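Local coordinates for putative uncharacterized protein (Bacillus anthracis, PDB 3LNO) that is of unknown function but belongs to the DUF59 family and probably assists in iron-sulfur cluster assembly, at residues Y14-E18 and I29-V35. Sequence-based numbering, arbitrary orientation.
Sequences YANLE and IVNLGLV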
ATOM      1  N   TYR A  14       2.374  -3.629   6.284  1.00 23.08           N
ATOM      2  CA  TYR A  14       1.090  -3.153   5.751  1.00 22.69           C
ATOM      3  C   TYR A  14       0.561  -1.981   6.582  1.00 22.45           C
ATOM      4  O   TYR A  14       0.064  -0.998   6.038  1.00 21.07           O
ATOM      5  CB  TYR A  14       0.078  -4.312   5.721  1.00 22.03           C
ATOM      6  CG  TYR A  14      -1.294  -4.005   5.171  1.00 20.70           C
ATOM      7  CD1 TYR A  14      -1.573  -4.162   3.817  1.00 26.17           C
ATOM      8  CD2 TYR A  14      -2.329  -3.576   6.016  1.00 23.61           C
ATOM      9  CE1 TYR A  14      -2.821  -3.902   3.307  1.00 27.91           C
ATOM     10  CE2 TYR A  14      -3.589  -3.284   5.507  1.00 23.73           C
ATOM     11  CZ  TYR A  14      -3.832  -3.473   4.165  1.00 29.24           C
ATOM     12  OH  TYR A  14      -5.081  -3.211   3.667  1.00 32.17           O
ATOM     13  N   ALA A  15       0.693  -2.082   7.898  1.00 23.15           N
ATOM     14  CA  ALA A  15       0.230  -1.019   8.800  1.00 26.11           C
ATOM     15  C   ALA A  15       0.991   0.275   8.527  1.00 27.56           C
ATOM     16  O   ALA A  15       0.437   1.370   8.594  1.00 27.64           O
ATOM     17  CB  ALA A  15       0.403  -1.442  10.330  1.00 19.17           C
ATOM     18  N   ASN A  16       2.267   0.163   8.199  1.00 24.93           N
ATOM     19  CA  ASN A  16       3.036   1.381   7.953  1.00 26.27           C
ATOM     20  C   ASN A  16       2.658   2.077   6.638  1.00 23.78           C
ATOM     21  O   ASN A  16       2.934   3.261   6.451  1.00 24.99           O
ATOM     22  CB  ASN A  16       4.534   1.094   8.032  1.00 23.41           C
ATOM     23  CG  ASN A  16       5.033   1.144   9.453  1.00 26.81           C
ATOM     24  OD1 ASN A  16       5.424   2.208   9.942  1.00 28.39           O
ATOM     25  ND2 ASN A  16       4.995  -0.003  10.141  1.00 27.47           N
ATOM     26  N   LEU A  17       2.016   1.339   5.731  1.00 20.89           N
ATOM     27  CA  LEU A  17       1.562   1.908   4.462  1.00 18.90           C
ATOM     28  C   LEU A  17       0.399   2.894   4.676  1.00 25.25           C
ATOM     29  O   LEU A  17       0.003   3.623   3.760  1.00 26.11           O
ATOM     30  CB  LEU A  17       1.172   0.788   3.499  1.00 20.37           C
ATOM     31  CG  LEU A  17       2.345  -0.056   2.968  1.00 25.28           C
ATOM     32  CD1 LEU A  17       1.808  -1.150   2.046  1.00 21.60           C
ATOM     33  CD2 LEU A  17       3.342   0.853   2.189  1.00 24.50           C
ATOM     34  N   GLU A  18      -0.128   2.956   5.892  1.00 24.09           N
ATOM     35  CA  GLU A  18      -1.122   3.999   6.195  1.00 26.89           C
ATOM     36  C   GLU A  18      -0.533   5.389   6.169  1.00 27.11           C
ATOM     37  O   GLU A  18      -1.277   6.370   6.194  1.00 28.04           O
ATOM     38  CB  GLU A  18      -1.772   3.799   7.557  1.00 28.27           C
ATOM     39  CG  GLU A  18      -2.670   2.603   7.585  1.00 38.63           C
ATOM     40  CD  GLU A  18      -3.294   2.395   8.933  1.00 56.57           C
ATOM     41  OE1 GLU A  18      -2.558   2.352   9.948  1.00 60.79           O
ATOM     42  OE2 GLU A  18      -4.534   2.277   8.966  1.00 70.07           O
ATOM     43  N   ILE A  29      -3.331   4.776   1.129  1.00 26.69           N
ATOM     44  CA  ILE A  29      -3.551   3.729   0.136  1.00 27.43           C
ATOM     45  C   ILE A  29      -4.150   2.455   0.732  1.00 24.17           C
ATOM     46  O   ILE A  29      -4.798   1.666   0.041  1.00 29.19           O
ATOM     47  CB  ILE A  29      -2.252   3.436  -0.651  1.00 26.50           C
ATOM     48  CG1 ILE A  29      -1.163   2.893   0.275  1.00 24.22           C
ATOM     49  CG2 ILE A  29      -1.760   4.707  -1.297  1.00 24.84           C
ATOM     50  CD1 ILE A  29       0.119   2.447  -0.456  1.00 25.32           C
ATOM     51  N   VAL A  30      -3.880   2.223   2.006  1.00 21.75           N
ATOM     52  CA  VAL A  30      -4.463   1.107   2.726  1.00 24.61           C
ATOM     53  C   VAL A  30      -5.988   1.292   2.835  1.00 28.96           C
ATOM     54  O   VAL A  30      -6.769   0.438   2.368  1.00 27.95           O
ATOM     55  CB  VAL A  30      -3.788   0.942   4.119  1.00 26.77           C
ATOM     56  CG1 VAL A  30      -4.620   0.058   5.038  1.00 26.39           C
ATOM     57  CG2 VAL A  30      -2.405   0.337   3.941  1.00 31.78           C
ATOM     58  N   ASN A  31      -6.418   2.420   3.405  1.00 23.61           N
ATOM     59  CA  ASN A  31      -7.853   2.685   3.521  1.00 22.94           C
ATOM     60  C   ASN A  31      -8.558   2.811   2.166  1.00 24.03           C
ATOM     61  O   ASN A  31      -9.735   2.498   2.051  1.00 28.14           O
ATOM     62  CB  ASN A  31      -8.139   3.872   4.453  1.00 22.79           C
ATOM     63  CG  ASN A  31      -7.993   3.497   5.923  1.00 32.26           C
ATOM     64  OD1 ASN A  31      -6.995   3.840   6.551  1.00 40.90           O
ATOM     65  ND2 ASN A  31      -8.984   2.773   6.474  1.00 26.56           N
ATOM     66  N   LEU A  32      -7.824   3.199   1.123  1.00 24.79           N
ATOM     67  CA  LEU A  32      -8.437   3.206  -0.199  1.00 25.91           C
ATOM     68  C   LEU A  32      -8.687   1.814  -0.778  1.00 25.94           C
ATOM     69  O   LEU A  32      -9.484   1.666  -1.693  1.00 26.32           O
ATOM     70  CB  LEU A  32      -7.606   3.996  -1.201  1.00 26.39           C
ATOM     71  CG  LEU A  32      -7.841   5.503  -1.203  1.00 33.33           C
ATOM     72  CD1 LEU A  32      -6.960   6.142  -2.268  1.00 33.76           C
ATOM     73  CD2 LEU A  32      -9.315   5.841  -1.435  1.00 32.60           C
ATOM     74  N   GLY A  33      -7.998   0.807  -0.264  1.00 25.10           N
ATOM     75  CA  GLY A  33      -8.095  -0.522  -0.842  1.00 21.69           C
ATOM     76  C   GLY A  33      -7.153  -0.725  -2.017  1.00 27.03           C
ATOM     77  O   GLY A  33      -7.377  -1.627  -2.840  1.00 18.16           O
ATOM     78  N   LEU A  34      -6.121   0.114  -2.136  1.00 22.30           N
ATOM     79  CA  LEU A  34      -5.188  -0.019  -3.267  1.00 25.16           C
ATOM     80  C   LEU A  34      -4.146  -1.104  -3.097  1.00 23.69           C
ATOM     81  O   LEU A  34      -3.571  -1.546  -4.090  1.00 21.30           O
ATOM     82  CB  LEU A  34      -4.450   1.288  -3.582  1.00 20.72           C
ATOM     83  CG  LEU A  34      -5.325   2.483  -3.959  1.00 23.54           C
ATOM     84  CD1 LEU A  34      -4.429   3.662  -4.203  1.00 31.37           C
ATOM     85  CD2 LEU A  34      -6.163   2.142  -5.208  1.00 23.22           C
ATOM     86  N   VAL A  35      -3.884  -1.511  -1.857  1.00 24.25           N
ATOM     87  CA  VAL A  35      -2.855  -2.505  -1.586  1.00 25.25           C
ATOM     88  C   VAL A  35      -3.442  -3.922  -1.598  1.00 32.97           C
ATOM     89  O   VAL A  35      -4.251  -4.293  -0.719  1.00 23.84           O
ATOM     90  CB  VAL A  35      -2.132  -2.247  -0.260  1.00 26.22           C
ATOM     91  CG1 VAL A  35      -0.940  -3.179  -0.133  1.00 24.99           C
ATOM     92  CG2 VAL A  35      -1.656  -0.792  -0.165  1.00 21.31           C
TER
HETATM   93  O   HOH W   1      -6.146  -4.331   1.255  1.00 48.58           O
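Helix 3-16 and the 3-10 turn at Leu-17 and Glu-18 that follows it meet the short helical turn 29-32 and the start of strand 35-40 in this DUF59 alpha-beta fold, where Val-30 packs among Tyr-14, Leu-17 and Glu-18. Val-30 CG2 sits over one face of the Tyr-14 ring, 4.1 Å from its centroid and 13° off the normal, a CH-pi contact. The other methyl, CG1, lies nearer the hydroxyl end and reaches Tyr-14 CE2 at 3.5 Å. With Tyr-14 CG anti to the backbone N (chi1 -179°), the ring reaches across to residues 29-35, with Val-30 by its CE2 and Val-35 by its CE1. Val-35 CG1 approaches the ring obliquely, 4.0 Å from Tyr-14 CE1. Val-30 CG2 also touches Leu-17 CB at 3.6 Å and lies close to the Tyr-14 carbonyl O, so this methyl packs against ring and backbone together.

Leu-17 is buried. Its CD1 meets both methyls of Val-35, and its carbonyl O lies 3.7 Å from Ile-29 CG1. Beyond the contact, Leu-71 and Val-67 of helix 60-74 pack on Leu-17 and Ile-29 respectively. On the more exposed side, Glu-18 lays its CG against Val-30 CB at 4.0 Å.

Residues 29-35 turn at Gly-33, whose positive phi closes a Schellman motif. Its bonds run from Gly-33 N to Val-30 O and from Leu-34 N to Ile-29 O. This turn leads the chain into the strand that begins at Val-35.

No direct hydrogen bond joins the segments. One water bridges them, 2.9 Å from Tyr-14 OH and donating to Val-35 O at 2.7 Å. The contact is therefore mainly apolar, with the water linking the phenol to the strand backbone and probably helping to fix where the ring lies.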